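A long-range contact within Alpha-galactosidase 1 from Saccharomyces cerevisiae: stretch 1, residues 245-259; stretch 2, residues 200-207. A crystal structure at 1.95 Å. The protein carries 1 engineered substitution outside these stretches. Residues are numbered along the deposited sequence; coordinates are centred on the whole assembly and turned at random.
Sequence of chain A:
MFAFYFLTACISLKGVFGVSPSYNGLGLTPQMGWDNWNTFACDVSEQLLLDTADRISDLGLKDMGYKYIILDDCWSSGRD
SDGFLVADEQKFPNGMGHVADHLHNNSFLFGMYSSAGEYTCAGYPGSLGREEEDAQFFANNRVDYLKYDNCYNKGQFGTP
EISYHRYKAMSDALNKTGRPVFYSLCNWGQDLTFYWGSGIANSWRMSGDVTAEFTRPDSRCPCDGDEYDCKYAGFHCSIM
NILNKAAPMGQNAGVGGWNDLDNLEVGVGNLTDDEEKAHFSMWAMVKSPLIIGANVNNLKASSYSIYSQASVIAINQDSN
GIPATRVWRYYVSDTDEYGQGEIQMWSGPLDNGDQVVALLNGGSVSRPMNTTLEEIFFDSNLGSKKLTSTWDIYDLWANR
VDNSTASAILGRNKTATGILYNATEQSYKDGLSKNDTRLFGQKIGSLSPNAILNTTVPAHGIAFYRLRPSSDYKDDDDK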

ATOM      1  N   LYS A 245      -3.689  -9.546 -14.287  1.00 20.08           N
ATOM      2  CA  LYS A 245      -3.072  -8.235 -14.055  1.00 19.65           C
ATOM      3  C   LYS A 245      -3.446  -7.198 -15.130  1.00 19.89           C
ATOM      4  O   LYS A 245      -3.689  -6.025 -14.814  1.00 19.52           O
ATOM      5  CB  LYS A 245      -1.555  -8.383 -13.928  1.00 19.30           C
ATOM      6  CG  LYS A 245      -1.134  -8.941 -12.582  1.00 18.22           C
ATOM      7  CD  LYS A 245       0.321  -9.350 -12.583  1.00 19.40           C
ATOM      8  CE  LYS A 245       0.757  -9.768 -11.194  1.00 17.31           C
ATOM      9  NZ  LYS A 245       2.057 -10.493 -11.294  1.00 18.24           N
ATOM     10  N   ALA A 246      -3.503  -7.643 -16.385  1.00 19.54           N
ATOM     11  CA  ALA A 246      -3.791  -6.756 -17.515  1.00 19.74           C
ATOM     12  C   ALA A 246      -5.255  -6.316 -17.605  1.00 19.41           C
ATOM     13  O   ALA A 246      -5.557  -5.272 -18.190  1.00 19.53           O
ATOM     14  CB  ALA A 246      -3.358  -7.423 -18.825  1.00 19.38           C
ATOM     15  N   ALA A 247      -6.149  -7.129 -17.049  1.00 19.47           N
ATOM     16  CA  ALA A 247      -7.592  -6.936 -17.190  1.00 19.76           C
ATOM     17  C   ALA A 247      -8.100  -5.500 -16.968  1.00 19.68           C
ATOM     18  O   ALA A 247      -8.794  -4.960 -17.844  1.00 19.56           O
ATOM     19  CB  ALA A 247      -8.372  -7.954 -16.326  1.00 19.98           C
ATOM     20  N   PRO A 248      -7.765  -4.872 -15.814  1.00 19.34           N
ATOM     21  CA  PRO A 248      -8.238  -3.496 -15.614  1.00 19.34           C
ATOM     22  C   PRO A 248      -7.520  -2.458 -16.490  1.00 19.27           C
ATOM     23  O   PRO A 248      -8.028  -1.358 -16.650  1.00 19.52           O
ATOM     24  CB  PRO A 248      -7.935  -3.236 -14.126  1.00 19.03           C
ATOM     25  CG  PRO A 248      -6.775  -4.104 -13.828  1.00 19.45           C
ATOM     26  CD  PRO A 248      -7.007  -5.364 -14.640  1.00 18.99           C
ATOM     27  N   MET A 249      -6.378  -2.829 -17.077  1.00 19.06           N
ATOM     28  CA  MET A 249      -5.501  -1.876 -17.788  1.00 18.80           C
ATOM     29  C   MET A 249      -5.894  -1.528 -19.219  1.00 18.23           C
ATOM     30  O   MET A 249      -5.350  -0.580 -19.787  1.00 18.12           O
ATOM     31  CB  MET A 249      -4.058  -2.367 -17.786  1.00 18.88           C
ATOM     32  CG  MET A 249      -3.473  -2.578 -16.383  1.00 18.19           C
ATOM     33  SD  MET A 249      -1.775  -3.081 -16.624  1.00 19.40           S
ATOM     34  CE  MET A 249      -1.262  -3.481 -14.945  1.00 17.20           C
ATOM     35  N   GLY A 250      -6.824  -2.281 -19.797  1.00 18.26           N
ATOM     36  CA  GLY A 250      -7.260  -2.039 -21.184  1.00 18.80           C
ATOM     37  C   GLY A 250      -7.714  -0.615 -21.446  1.00 18.76           C
ATOM     38  O   GLY A 250      -7.471  -0.055 -22.516  1.00 18.96           O
ATOM     39  N   GLN A 251      -8.377  -0.028 -20.455  1.00 18.60           N
ATOM     40  CA  GLN A 251      -8.901   1.331 -20.549  1.00 18.70           C
ATOM     41  C   GLN A 251      -7.823   2.402 -20.716  1.00 18.84           C
ATOM     42  O   GLN A 251      -8.124   3.516 -21.129  1.00 19.20           O
ATOM     43  CB  GLN A 251      -9.771   1.654 -19.323  1.00 18.43           C
ATOM     44  CG  GLN A 251      -8.993   1.682 -18.011  1.00 17.20           C
ATOM     45  CD  GLN A 251      -9.898   1.722 -16.796  1.00 18.88           C
ATOM     46  OE1 GLN A 251     -10.056   0.726 -16.091  1.00 21.95           O
ATOM     47  NE2 GLN A 251     -10.504   2.864 -16.556  1.00 16.81           N
ATOM     48  N   ASN A 252      -6.576   2.060 -20.378  1.00 18.79           N
ATOM     49  CA  ASN A 252      -5.446   2.967 -20.542  1.00 19.08           C
ATOM     50  C   ASN A 252      -4.538   2.629 -21.723  1.00 19.35           C
ATOM     51  O   ASN A 252      -3.454   3.189 -21.855  1.00 19.57           O
ATOM     52  CB  ASN A 252      -4.647   3.091 -19.234  1.00 18.73           C
ATOM     53  CG  ASN A 252      -5.255   4.110 -18.287  1.00 18.05           C
ATOM     54  OD1 ASN A 252      -6.082   3.765 -17.456  1.00 17.59           O
ATOM     55  ND2 ASN A 252      -4.879   5.380 -18.447  1.00 17.35           N
ATOM     56  N   ALA A 253      -5.006   1.744 -22.600  1.00 19.97           N
ATOM     57  CA  ALA A 253      -4.320   1.476 -23.862  1.00 20.12           C
ATOM     58  C   ALA A 253      -5.152   1.892 -25.084  1.00 20.94           C
ATOM     59  O   ALA A 253      -6.359   2.106 -24.987  1.00 21.05           O
ATOM     60  CB  ALA A 253      -3.927   0.015 -23.949  1.00 20.36           C
ATOM     61  N   GLY A 254      -4.489   2.000 -26.230  1.00 21.19           N
ATOM     62  CA  GLY A 254      -5.144   2.371 -27.481  1.00 21.62           C
ATOM     63  C   GLY A 254      -4.134   2.838 -28.510  1.00 21.43           C
ATOM     64  O   GLY A 254      -2.928   2.768 -28.275  1.00 20.64           O
ATOM     65  N   VAL A 255      -4.634   3.312 -29.657  1.00 21.07           N
ATOM     66  CA  VAL A 255      -3.782   3.734 -30.769  1.00 21.17           C
ATOM     67  C   VAL A 255      -2.555   4.512 -30.285  1.00 20.96           C
ATOM     68  O   VAL A 255      -2.694   5.540 -29.608  1.00 20.59           O
ATOM     69  CB  VAL A 255      -4.586   4.559 -31.835  1.00 21.26           C
ATOM     70  CG1 VAL A 255      -3.655   5.175 -32.869  1.00 21.91           C
ATOM     71  CG2 VAL A 255      -5.607   3.668 -32.518  1.00 20.64           C
ATOM     72  N   GLY A 256      -1.366   3.991 -30.605  1.00 20.23           N
ATOM     73  CA  GLY A 256      -0.110   4.654 -30.264  1.00 20.51           C
ATOM     74  C   GLY A 256       0.592   4.202 -28.987  1.00 20.37           C
ATOM     75  O   GLY A 256       1.772   4.471 -28.814  1.00 21.20           O
ATOM     76  N   GLY A 257      -0.123   3.529 -28.091  1.00 20.08           N
ATOM     77  CA  GLY A 257       0.431   3.156 -26.779  1.00 19.21           C
ATOM     78  C   GLY A 257      -0.302   1.960 -26.195  1.00 19.35           C
ATOM     79  O   GLY A 257      -1.460   2.070 -25.814  1.00 18.90           O
ATOM     80  N   TRP A 258       0.388   0.825 -26.097  1.00 18.47           N
ATOM     81  CA  TRP A 258      -0.252  -0.442 -25.762  1.00 18.61           C
ATOM     82  C   TRP A 258       0.294  -1.053 -24.482  1.00 18.51           C
ATOM     83  O   TRP A 258       1.456  -0.878 -24.168  1.00 18.66           O
ATOM     84  CB  TRP A 258      -0.043  -1.444 -26.905  1.00 18.54           C
ATOM     85  CG  TRP A 258      -0.455  -0.884 -28.234  1.00 19.54           C
ATOM     86  CD1 TRP A 258       0.361  -0.402 -29.215  1.00 19.80           C
ATOM     87  CD2 TRP A 258      -1.794  -0.707 -28.697  1.00 19.79           C
ATOM     88  NE1 TRP A 258      -0.393   0.059 -30.276  1.00 20.88           N
ATOM     89  CE2 TRP A 258      -1.721  -0.127 -29.986  1.00 20.21           C
ATOM     90  CE3 TRP A 258      -3.051  -0.996 -28.156  1.00 20.02           C
ATOM     91  CZ2 TRP A 258      -2.866   0.171 -30.743  1.00 19.54           C
ATOM     92  CZ3 TRP A 258      -4.188  -0.703 -28.914  1.00 19.70           C
ATOM     93  CH2 TRP A 258      -4.082  -0.125 -30.192  1.00 18.82           C
ATOM     94  N   ASN A 259      -0.561  -1.780 -23.767  1.00 18.92           N
ATOM     95  CA  ASN A 259      -0.125  -2.690 -22.715  1.00 19.49           C
ATOM     96  C   ASN A 259       0.593  -3.869 -23.377  1.00 19.93           C
ATOM     97  O   ASN A 259       0.164  -4.357 -24.427  1.00 20.01           O
ATOM     98  CB  ASN A 259      -1.319  -3.197 -21.910  1.00 19.29           C
ATOM     99  CG  ASN A 259      -2.022  -2.087 -21.128  1.00 19.34           C
ATOM    100  OD1 ASN A 259      -1.383  -1.283 -20.457  1.00 20.72           O
ATOM    101  ND2 ASN A 259      -3.347  -2.061 -21.203  1.00 17.69           N
TER
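Stretch 2 (200-207) IANSWRMS

How does stretch 2 run against stretch 1? Residues 203-205 form a strand that lies parallel to the strand beginning at Trp 258, with Trp 258 paired to Ser 203 and Asn 259 to Trp 204. Two backbone hydrogen bonds hold the register: Trp 258 N to Asn 202 O at 3.0 Å and Trp 204 N to Trp 258 O, also at 3.0 Å. Both strands are extended, so side chains alternate: Trp 258 and Ser 203 share one face of the sheet, Asn 259 and Trp 204 the other. Beyond the strand, Met 206 and Ser 207 carry the contact on to the helical residues Lys 245 and Ala 246.

What does the turn before the strand offer Asn 202? A type II beta turn runs from Gly 254 to Gly 257, and Asn 202, with chi1 in m and chi2 at 123°, donates from ND2 to Gly 256 O at 3.2 Å. The same oxygen receives a CA-H...O contact, Asn 202 CA to Gly 256 O at 3.3 Å. Gly 256 has phi/psi of 96/-18, where a CB would be jammed against the preceding carbonyl oxygen. At Gly 257 the constraint comes from across the contact: an ideal CB would lie 2.9 Å from Trp 204 CH2, a clash.

Why does the indole of Trp 204 lie where it does? With chi1 at 44° (p) and chi2 at 90°, the ring reaches back over stretch 1, its end nearer than its CB direction alone would suggest. Trp 258 O lies over one face, while Asn 259 OD1 approaches the edge and accepts a hydrogen bond from Trp 204 NE1 at 2.8 Å. Asn 259, chi1 in m, uses both ends of its amide: its ND2 donates to Met 249 O at 2.9 Å, which ties the strand to the backbone at Met 249. At the far end of the indole, Trp 204 CH2 comes within 3.3 Å of Gly 257 C.

What fills the space beyond the strand? Met 206, whose covered area is the largest in the contact, points toward stretch 1 and is folded, with all three chi angles in p. This curls its methyl onto Lys 245 and Ala 246: Met 206 CE lies 3.6 Å from Ala 246 CB and 3.7 Å from Lys 245 CB. Met 249 arrives from stretch 1 in an m, t, t conformation, extended beyond chi1, and brings its SD to 3.5 Å from Met 206 CB. The two methionines thus pack a folded chain against a reaching one.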

ATOM      1  N   ILE A 200       5.137   9.168 -23.866  1.00 18.86           N
ATOM      2  CA  ILE A 200       6.575   9.027 -24.100  1.00 18.56           C
ATOM      3  C   ILE A 200       6.998   7.702 -24.768  1.00 18.59           C
ATOM      4  O   ILE A 200       8.175   7.532 -25.070  1.00 18.72           O
ATOM      5  CB  ILE A 200       7.377   9.161 -22.766  1.00 18.47           C
ATOM      6  CG1 ILE A 200       6.970   8.060 -21.773  1.00 18.19           C
ATOM      7  CG2 ILE A 200       7.203  10.569 -22.144  1.00 18.98           C
ATOM      8  CD1 ILE A 200       7.956   7.917 -20.548  1.00 17.12           C
ATOM      9  N   ALA A 201       6.060   6.773 -24.968  1.00 18.65           N
ATOM     10  CA  ALA A 201       6.378   5.428 -25.483  1.00 19.05           C
ATOM     11  C   ALA A 201       5.241   4.813 -26.298  1.00 19.23           C
ATOM     12  O   ALA A 201       4.095   5.250 -26.198  1.00 19.84           O
ATOM     13  CB  ALA A 201       6.757   4.489 -24.330  1.00 18.41           C
ATOM     14  N   ASN A 202       5.570   3.781 -27.081  1.00 18.61           N
ATOM     15  CA  ASN A 202       4.602   3.074 -27.919  1.00 18.11           C
ATOM     16  C   ASN A 202       3.995   1.823 -27.287  1.00 17.65           C
ATOM     17  O   ASN A 202       2.908   1.383 -27.675  1.00 16.97           O
ATOM     18  CB  ASN A 202       5.256   2.727 -29.267  1.00 18.16           C
ATOM     19  CG  ASN A 202       5.583   3.962 -30.081  1.00 19.26           C
ATOM     20  OD1 ASN A 202       6.735   4.189 -30.465  1.00 19.91           O
ATOM     21  ND2 ASN A 202       4.561   4.778 -30.345  1.00 20.48           N
ATOM     22  N   SER A 203       4.713   1.225 -26.337  1.00 17.29           N
ATOM     23  CA  SER A 203       4.195   0.086 -25.576  1.00 17.19           C
ATOM     24  C   SER A 203       4.950   0.008 -24.239  1.00 17.26           C
ATOM     25  O   SER A 203       6.028   0.595 -24.087  1.00 16.60           O
ATOM     26  CB  SER A 203       4.296  -1.241 -26.367  1.00 17.27           C
ATOM     27  OG  SER A 203       5.639  -1.686 -26.498  1.00 17.99           O
ATOM     28  N   TRP A 204       4.347  -0.674 -23.272  1.00 17.28           N
ATOM     29  CA  TRP A 204       4.953  -0.867 -21.945  1.00 17.31           C
ATOM     30  C   TRP A 204       4.610  -2.239 -21.399  1.00 17.38           C
ATOM     31  O   TRP A 204       3.440  -2.629 -21.338  1.00 17.10           O
ATOM     32  CB  TRP A 204       4.503   0.224 -20.951  1.00 17.43           C
ATOM     33  CG  TRP A 204       3.053   0.516 -21.019  1.00 17.33           C
ATOM     34  CD1 TRP A 204       2.065  -0.090 -20.309  1.00 17.78           C
ATOM     35  CD2 TRP A 204       2.405   1.475 -21.878  1.00 17.56           C
ATOM     36  NE1 TRP A 204       0.838   0.436 -20.656  1.00 18.74           N
ATOM     37  CE2 TRP A 204       1.018   1.393 -21.620  1.00 19.06           C
ATOM     38  CE3 TRP A 204       2.863   2.395 -22.830  1.00 17.02           C
ATOM     39  CZ2 TRP A 204       0.073   2.197 -22.286  1.00 18.94           C
ATOM     40  CZ3 TRP A 204       1.910   3.194 -23.508  1.00 18.90           C
ATOM     41  CH2 TRP A 204       0.540   3.087 -23.215  1.00 18.12           C
ATOM     42  N   ARG A 205       5.640  -2.985 -21.006  1.00 17.96           N
ATOM     43  CA  ARG A 205       5.419  -4.199 -20.248  1.00 17.95           C
ATOM     44  C   ARG A 205       4.639  -3.808 -18.998  1.00 18.37           C
ATOM     45  O   ARG A 205       4.914  -2.775 -18.406  1.00 18.75           O
ATOM     46  CB  ARG A 205       6.758  -4.845 -19.889  1.00 18.46           C
ATOM     47  CG  ARG A 205       7.438  -5.525 -21.106  1.00 17.63           C
ATOM     48  CD  ARG A 205       6.889  -6.955 -21.336  1.00 18.50           C
ATOM     49  NE  ARG A 205       7.012  -7.696 -20.087  1.00 19.95           N
ATOM     50  CZ  ARG A 205       8.131  -8.269 -19.653  1.00 18.38           C
ATOM     51  NH1 ARG A 205       9.234  -8.278 -20.405  1.00 17.42           N
ATOM     52  NH2 ARG A 205       8.126  -8.852 -18.467  1.00 16.72           N
ATOM     53  N   MET A 206       3.669  -4.621 -18.601  1.00 18.02           N
ATOM     54  CA  MET A 206       2.845  -4.271 -17.453  1.00 18.22           C
ATOM     55  C   MET A 206       2.961  -5.316 -16.355  1.00 18.00           C
ATOM     56  O   MET A 206       2.194  -5.289 -15.397  1.00 17.29           O
ATOM     57  CB  MET A 206       1.388  -4.043 -17.862  1.00 17.98           C
ATOM     58  CG  MET A 206       0.813  -5.049 -18.899  1.00 19.16           C
ATOM     59  SD  MET A 206       0.860  -6.804 -18.438  1.00 20.19           S
ATOM     60  CE  MET A 206      -0.245  -6.840 -17.021  1.00 17.92           C
ATOM     61  N   SER A 207       3.904  -6.247 -16.520  1.00 18.12           N
ATOM     62  CA  SER A 207       4.131  -7.313 -15.532  1.00 18.37           C
ATOM     63  C   SER A 207       5.561  -7.856 -15.581  1.00 19.10           C
ATOM     64  O   SER A 207       6.313  -7.566 -16.516  1.00 19.50           O
ATOM     65  CB  SER A 207       3.140  -8.480 -15.740  1.00 18.48           C
ATOM     66  OG  SER A 207       3.527  -9.306 -16.832  1.00 17.79           O
TER